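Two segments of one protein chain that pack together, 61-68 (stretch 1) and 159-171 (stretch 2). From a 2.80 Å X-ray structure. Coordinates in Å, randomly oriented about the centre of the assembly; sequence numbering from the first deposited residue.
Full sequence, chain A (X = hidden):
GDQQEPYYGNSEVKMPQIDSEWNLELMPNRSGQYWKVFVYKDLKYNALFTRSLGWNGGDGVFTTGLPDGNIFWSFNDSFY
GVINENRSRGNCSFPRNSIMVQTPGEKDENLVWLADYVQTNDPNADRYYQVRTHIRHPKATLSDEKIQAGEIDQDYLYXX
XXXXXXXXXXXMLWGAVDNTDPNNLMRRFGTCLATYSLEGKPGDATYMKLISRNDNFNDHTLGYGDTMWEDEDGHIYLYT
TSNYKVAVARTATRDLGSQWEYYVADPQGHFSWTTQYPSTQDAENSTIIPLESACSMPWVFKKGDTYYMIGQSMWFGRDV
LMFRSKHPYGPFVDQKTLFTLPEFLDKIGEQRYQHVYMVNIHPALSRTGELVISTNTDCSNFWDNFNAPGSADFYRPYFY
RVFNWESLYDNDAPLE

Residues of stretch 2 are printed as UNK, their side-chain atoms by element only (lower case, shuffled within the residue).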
ATOM      1  N   VAL A  61      -0.533  -1.171  -4.117  1.00 40.29           N
ATOM      2  CA  VAL A  61       0.927  -1.230  -4.273  1.00 40.50           C
ATOM      3  C   VAL A  61       1.531  -1.352  -2.875  1.00 45.11           C
ATOM      4  O   VAL A  61       1.904  -0.357  -2.256  1.00 44.21           O
ATOM      5  CB  VAL A  61       1.503  -0.022  -5.103  1.00 43.42           C
ATOM      6  CG1 VAL A  61       2.969  -0.232  -5.440  1.00 42.84           C
ATOM      7  CG2 VAL A  61       0.699   0.196  -6.390  1.00 42.93           C
ATOM      8  N   PHE A  62       1.539  -2.588  -2.360  1.00 43.07           N
ATOM      9  CA  PHE A  62       2.048  -2.944  -1.031  1.00 43.15           C
ATOM     10  C   PHE A  62       3.126  -3.993  -1.169  1.00 46.13           C
ATOM     11  O   PHE A  62       2.857  -5.039  -1.745  1.00 45.70           O
ATOM     12  CB  PHE A  62       0.925  -3.518  -0.166  1.00 45.27           C
ATOM     13  CG  PHE A  62      -0.246  -2.623   0.147  1.00 47.27           C
ATOM     14  CD1 PHE A  62      -1.245  -2.403  -0.796  1.00 50.39           C
ATOM     15  CD2 PHE A  62      -0.466  -2.177   1.441  1.00 50.88           C
ATOM     16  CE1 PHE A  62      -2.361  -1.626  -0.486  1.00 51.27           C
ATOM     17  CE2 PHE A  62      -1.596  -1.422   1.757  1.00 54.02           C
ATOM     18  CZ  PHE A  62      -2.527  -1.134   0.785  1.00 51.32           C
ATOM     19  N   THR A  63       4.322  -3.755  -0.600  1.00 42.95           N
ATOM     20  CA  THR A  63       5.426  -4.716  -0.643  1.00 42.80           C
ATOM     21  C   THR A  63       5.548  -5.474   0.672  1.00 48.59           C
ATOM     22  O   THR A  63       5.082  -5.017   1.723  1.00 48.48           O
ATOM     23  CB  THR A  63       6.736  -4.037  -0.950  1.00 43.95           C
ATOM     24  OG1 THR A  63       6.906  -2.967  -0.043  1.00 49.16           O
ATOM     25  CG2 THR A  63       6.804  -3.539  -2.342  1.00 38.85           C
ATOM     26  N   THR A  64       6.193  -6.636   0.600  1.00 46.04           N
ATOM     27  CA  THR A  64       6.472  -7.500   1.732  1.00 46.44           C
ATOM     28  C   THR A  64       7.680  -8.315   1.361  1.00 51.66           C
ATOM     29  O   THR A  64       7.561  -9.243   0.552  1.00 51.93           O
ATOM     30  CB  THR A  64       5.248  -8.383   2.074  1.00 54.45           C
ATOM     31  OG1 THR A  64       4.240  -7.572   2.665  1.00 58.38           O
ATOM     32  CG2 THR A  64       5.583  -9.534   3.035  1.00 52.96           C
ATOM     33  N   GLY A  65       8.841  -7.954   1.912  1.00 48.24           N
ATOM     34  CA  GLY A  65      10.063  -8.708   1.680  1.00 49.41           C
ATOM     35  C   GLY A  65       9.870 -10.132   2.165  1.00 55.71           C
ATOM     36  O   GLY A  65       9.240 -10.339   3.214  1.00 56.18           O
ATOM     37  N   LEU A  66      10.323 -11.127   1.367  1.00 52.80           N
ATOM     38  CA  LEU A  66      10.170 -12.544   1.704  1.00 53.58           C
ATOM     39  C   LEU A  66      11.489 -13.118   2.208  1.00 60.79           C
ATOM     40  O   LEU A  66      12.542 -12.514   1.988  1.00 61.70           O
ATOM     41  CB  LEU A  66       9.664 -13.330   0.483  1.00 53.06           C
ATOM     42  CG  LEU A  66       8.294 -12.910  -0.053  1.00 54.97           C
ATOM     43  CD1 LEU A  66       7.941 -13.690  -1.276  1.00 54.85           C
ATOM     44  CD2 LEU A  66       7.227 -13.067   0.993  1.00 54.70           C
ATOM     45  N   PRO A  67      11.480 -14.287   2.884  1.00 59.06           N
ATOM     46  CA  PRO A  67      12.753 -14.837   3.403  1.00 60.47           C
ATOM     47  C   PRO A  67      13.712 -15.405   2.335  1.00 64.80           C
ATOM     48  O   PRO A  67      14.880 -15.626   2.651  1.00 66.11           O
ATOM     49  CB  PRO A  67      12.295 -15.951   4.360  1.00 63.24           C
ATOM     50  CG  PRO A  67      10.826 -15.791   4.497  1.00 66.47           C
ATOM     51  CD  PRO A  67      10.344 -15.157   3.255  1.00 60.40           C
ATOM     52  N   ASP A  68      13.234 -15.638   1.089  1.00 59.76           N
ATOM     53  CA  ASP A  68      14.063 -16.185  -0.000  1.00 59.98           C
ATOM     54  C   ASP A  68      14.719 -15.081  -0.869  1.00 62.20           C
ATOM     55  O   ASP A  68      15.314 -15.403  -1.897  1.00 62.62           O
ATOM     56  CB  ASP A  68      13.231 -17.143  -0.889  1.00 61.85           C
ATOM     57  CG  ASP A  68      11.869 -16.617  -1.317  1.00 69.89           C
ATOM     58  OD1 ASP A  68      11.794 -15.446  -1.759  1.00 67.90           O
ATOM     59  OD2 ASP A  68      10.871 -17.352  -1.146  1.00 76.13           O
ATOM     60  N   UNK A 159      -9.625  -5.907  -0.979  1.00 42.88           N
ATOM     61  CA  UNK A 159      -8.500  -5.038  -1.272  1.00 42.40           C
ATOM     62  C   UNK A 159      -7.402  -5.345  -0.244  1.00 47.99           C
ATOM     63  O   UNK A 159      -7.693  -5.824   0.856  1.00 48.77           O
ATOM     64  c   UNK A 159     -10.953  -1.043  -1.911  1.00 42.25           C
ATOM     65  c   UNK A 159      -8.909  -3.564  -1.311  1.00 40.59           C
ATOM     66  c   UNK A 159      -9.523  -3.110  -2.611  1.00 41.00           C
ATOM     67  c   UNK A 159      -9.329  -3.642  -3.856  1.00 43.52           C
ATOM     68  c   UNK A 159     -10.417  -2.010  -2.783  1.00 40.84           C
ATOM     69  n   UNK A 159     -10.038  -2.932  -4.792  1.00 42.02           N
ATOM     70  c   UNK A 159     -12.041   0.015  -3.799  1.00 43.58           C
ATOM     71  c   UNK A 159     -10.699  -1.909  -4.165  1.00 44.01           C
ATOM     72  c   UNK A 159     -11.480  -0.873  -4.691  1.00 43.25           C
ATOM     73  c   UNK A 159     -11.787  -0.065  -2.427  1.00 43.30           C
ATOM     74  N   UNK A 160      -6.139  -5.187  -0.659  1.00 43.87           N
ATOM     75  CA  UNK A 160      -4.974  -5.575   0.121  1.00 44.03           C
ATOM     76  C   UNK A 160      -4.883  -4.949   1.485  1.00 50.34           C
ATOM     77  O   UNK A 160      -5.143  -3.763   1.645  1.00 51.52           O
ATOM     78  c   UNK A 160      -3.707  -5.234  -0.640  1.00 44.19           C
ATOM     79  N   UNK A 161      -4.513  -5.770   2.453  1.00 47.31           N
ATOM     80  CA  UNK A 161      -4.160  -5.369   3.799  1.00 47.24           C
ATOM     81  C   UNK A 161      -2.684  -5.656   3.862  1.00 50.47           C
ATOM     82  O   UNK A 161      -2.101  -6.057   2.844  1.00 50.37           O
ATOM     83  N   UNK A 162      -2.053  -5.464   5.001  1.00 46.83           N
ATOM     84  CA  UNK A 162      -0.617  -5.759   5.078  1.00 47.46           C
ATOM     85  C   UNK A 162      -0.423  -7.283   5.316  1.00 52.17           C
ATOM     86  O   UNK A 162      -1.389  -7.986   5.624  1.00 52.45           O
ATOM     87  c   UNK A 162       0.048  -4.913   6.179  1.00 49.79           C
ATOM     88  c   UNK A 162       1.509  -4.587   5.967  1.00 54.68           C
ATOM     89  o   UNK A 162       2.158  -5.266   5.150  1.00 55.94           O
ATOM     90  o   UNK A 162       2.021  -3.719   6.676  1.00 60.28           O
ATOM     91  N   UNK A 163       0.802  -7.788   5.130  1.00 48.63           N
ATOM     92  CA  UNK A 163       1.086  -9.211   5.299  1.00 49.67           C
ATOM     93  C   UNK A 163       2.388  -9.422   6.041  1.00 55.56           C
ATOM     94  O   UNK A 163       3.274  -8.551   6.006  1.00 55.58           O
ATOM     95  c   UNK A 163       1.149  -9.889   3.944  1.00 49.98           C
ATOM     96  N   UNK A 164       2.494 -10.582   6.725  1.00 52.32           N
ATOM     97  CA  UNK A 164       3.671 -10.972   7.507  1.00 53.56           C
ATOM     98  C   UNK A 164       4.047 -12.399   7.183  1.00 59.91           C
ATOM     99  O   UNK A 164       3.235 -13.140   6.623  1.00 59.62           O
ATOM    100  c   UNK A 164       2.287 -11.746   9.557  1.00 56.96           C
ATOM    101  o   UNK A 164       4.627 -11.093   9.748  1.00 71.13           O
ATOM    102  c   UNK A 164       3.416 -10.827   9.035  1.00 61.86           C
ATOM    103  N   UNK A 165       5.276 -12.792   7.573  1.00 57.35           N
ATOM    104  CA  UNK A 165       5.772 -14.152   7.413  1.00 58.00           C
ATOM    105  C   UNK A 165       5.695 -14.845   8.772  1.00 62.73           C
ATOM    106  O   UNK A 165       6.125 -14.287   9.789  1.00 62.19           O
ATOM    107  c   UNK A 165       6.626 -13.580   4.390  1.00 66.99           C
ATOM    108  c   UNK A 165       7.217 -14.198   6.834  1.00 61.39           C
ATOM    109  c   UNK A 165       7.405 -13.231   5.617  1.00 60.26           C
ATOM    110  c   UNK A 165       7.595 -15.628   6.461  1.00 62.16           C
ATOM    111  N   UNK A 166       5.115 -16.043   8.786  1.00 60.50           N
ATOM    112  CA  UNK A 166       4.996 -16.870   9.981  1.00 62.10           C
ATOM    113  C   UNK A 166       5.087 -18.333   9.544  1.00 67.74           C
ATOM    114  O   UNK A 166       4.309 -18.743   8.677  1.00 67.03           O
ATOM    115  c   UNK A 166       3.678 -16.572  10.714  1.00 62.92           C
ATOM    116  c   UNK A 166       3.175 -18.949  14.293  1.00 80.68           C
ATOM    117  c   UNK A 166       2.382 -19.185  13.180  1.00 72.00           C
ATOM    118  c   UNK A 166       2.542 -18.407  12.033  1.00 68.97           C
ATOM    119  o   UNK A 166       2.996 -19.680  15.454  1.00 83.79           O
ATOM    120  c   UNK A 166       4.097 -17.914  14.268  1.00 73.30           C
ATOM    121  c   UNK A 166       4.261 -17.155  13.106  1.00 70.66           C
ATOM    122  c   UNK A 166       3.486 -17.389  11.976  1.00 67.28           C
ATOM    123  N   UNK A 167       6.070 -19.100  10.101  1.00 65.68           N
ATOM    124  CA  UNK A 167       6.313 -20.522   9.804  1.00 67.10           C
ATOM    125  C   UNK A 167       6.511 -20.750   8.291  1.00 69.59           C
ATOM    126  O   UNK A 167       5.835 -21.595   7.694  1.00 69.27           O
ATOM    127  n   UNK A 167       4.290 -22.463  12.363  1.00 91.91           N
ATOM    128  c   UNK A 167       5.256 -21.700  11.859  1.00 97.83           C
ATOM    129  o   UNK A 167       6.196 -21.287  12.566  1.00 90.42           O
ATOM    130  c   UNK A 167       5.172 -21.421  10.369  1.00 69.86           C
ATOM    131  N   UNK A 168       7.457 -19.989   7.691  1.00 64.97           N
ATOM    132  CA  UNK A 168       7.801 -20.010   6.250  1.00 64.11           C
ATOM    133  C   UNK A 168       6.526 -20.038   5.366  1.00 66.09           C
ATOM    134  O   UNK A 168       6.366 -20.882   4.467  1.00 66.70           O
ATOM    135  c   UNK A 168       8.758 -21.178   5.904  1.00 66.47           C
ATOM    136  o   UNK A 168      10.080 -19.885   4.311  1.00 71.30           O
ATOM    137  n   UNK A 168       9.551 -22.003   3.727  1.00 56.41           N
ATOM    138  c   UNK A 168       9.516 -20.972   4.583  1.00 76.99           C
ATOM    139  N   UNK A 169       5.611 -19.121   5.678  1.00 59.16           N
ATOM    140  CA  UNK A 169       4.340 -18.937   4.985  1.00 56.55           C
ATOM    141  C   UNK A 169       3.947 -17.515   5.157  1.00 58.22           C
ATOM    142  O   UNK A 169       4.156 -16.976   6.249  1.00 59.09           O
ATOM    143  n   UNK A 169       1.958 -23.221   4.987  1.00 67.66           N
ATOM    144  c   UNK A 169       2.195 -22.109   5.660  1.00 75.16           C
ATOM    145  c   UNK A 169       3.238 -19.847   5.558  1.00 58.21           C
ATOM    146  o   UNK A 169       1.505 -21.773   6.636  1.00 68.40           O
ATOM    147  c   UNK A 169       3.382 -21.309   5.209  1.00 64.09           C
ATOM    148  N   UNK A 170       3.381 -16.886   4.122  1.00 50.77           N
ATOM    149  CA  UNK A 170       2.962 -15.500   4.242  1.00 47.90           C
ATOM    150  C   UNK A 170       1.474 -15.439   4.560  1.00 53.33           C
ATOM    151  O   UNK A 170       0.647 -15.926   3.780  1.00 53.19           O
ATOM    152  c   UNK A 170       3.071 -13.212   3.143  1.00 51.42           C
ATOM    153 se   UNK A 170       3.071 -12.332   1.457  0.75 55.64          SE
ATOM    154  c   UNK A 170       1.361 -12.923   0.866  1.00 51.38           C
ATOM    155  c   UNK A 170       3.276 -14.712   2.978  1.00 47.68           C
ATOM    156  N   UNK A 171       1.145 -14.826   5.710  1.00 49.83           N
ATOM    157  CA  UNK A 171      -0.223 -14.606   6.170  1.00 48.72           C
ATOM    158  C   UNK A 171      -0.588 -13.201   5.792  1.00 49.65           C
ATOM    159  O   UNK A 171       0.140 -12.274   6.165  1.00 49.22           O
ATOM    160  o   UNK A 171       0.731 -15.202  10.453  1.00 74.31           O
ATOM    161  n   UNK A 171      -0.717 -16.892  10.213  1.00 69.72           N
ATOM    162  c   UNK A 171      -0.335 -14.782   7.688  1.00 51.27           C
ATOM    163  c   UNK A 171       0.360 -15.998   8.246  1.00 60.07           C
ATOM    164  c   UNK A 171       0.157 -16.021   9.727  1.00 78.18           C
TER

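Position 159 carries one carbon and then fused five- and six-membered rings holding eight carbons and a nitrogen, which makes it Trp-159; its rings lead away from stretch 1 and touch nothing there. At 160 there is a single carbon, a CB pointing toward stretch 1 and lying 3.8 Å from CD1 of Phe-62. This is Ala-160, a small side chain met by a large ring. Position 161 has no side-chain atoms, so it is Gly-161; its backbone O sits 4.4 Å from CD2 of Phe-62.

Position 162 bears two carbons, the second with two oxygens: a short carboxylate, Asp-162. Its OD1 accepts a hydrogen bond from the backbone N of position 163 (N to OD1, 2.9 Å). OD1 of Asp-162 also lies 4.0 Å from OG1 of Thr-64, too far for a hydrogen bond. Position 163 has a lone side-chain carbon, a CB pointing toward stretch 1 and 4.1 Å from OG1 of Thr-64: Ala-163. O of Ala-163 lies 3.6 Å from that same OG1 of Thr-64, again without a hydrogen bond. The threonine hydroxyl instead makes a weak one to O of Thr-63, OG1 to O, 2.9 Å.

At 164 one carbon carries an oxygen and a carbon, giving Thr-164, with its CB directed away from stretch 1. Position 165 has four carbons, forked at the first with one arm two carbons long: Ile-165. Its CD1 comes within 3.5 Å of CD2 of Leu-66, and its CG2 within 3.8 Å of CG of Pro-67.

Position 166, a carbon and a six-carbon ring bearing an oxygen, is Tyr-166, out of reach. Positions 167 and 168 each have two carbons, the second holding an oxygen and a nitrogen: Asn-167, which makes no contact, and Asn-168, whose OD1 lies 4.2 Å from CG of Pro-67. At 169, three carbons end in an oxygen and a nitrogen; Gln-169 points away. Position 170 is an unbranched chain of two carbons, selenium and one carbon, the selenomethionine Met-170, with SE 4.2 Å from CD2 of Leu-66 and 4.1 Å from CG2 of Thr-64. Position 171 repeats the three-carbon amide pattern: Gln-171, out of reach but tied through its backbone N to O of Thr-164 at 2.8 Å.

The two strands run nearly parallel, 4° apart, yet their axes come no closer than 7.4 Å and no hydrogen bond crosses. Side chains therefore make most of the joint, with a few backbone oxygens beside them. Phe-62 packs against Ala-160, while Ile-165 and Met-170, brought together by the backbone pairing of 164 with 171, both meet Leu-66. The rule is apolar packing at both ends, with Thr-64 between.

Stretch 2, residues 159-171: WAGDATIYNNQMQ
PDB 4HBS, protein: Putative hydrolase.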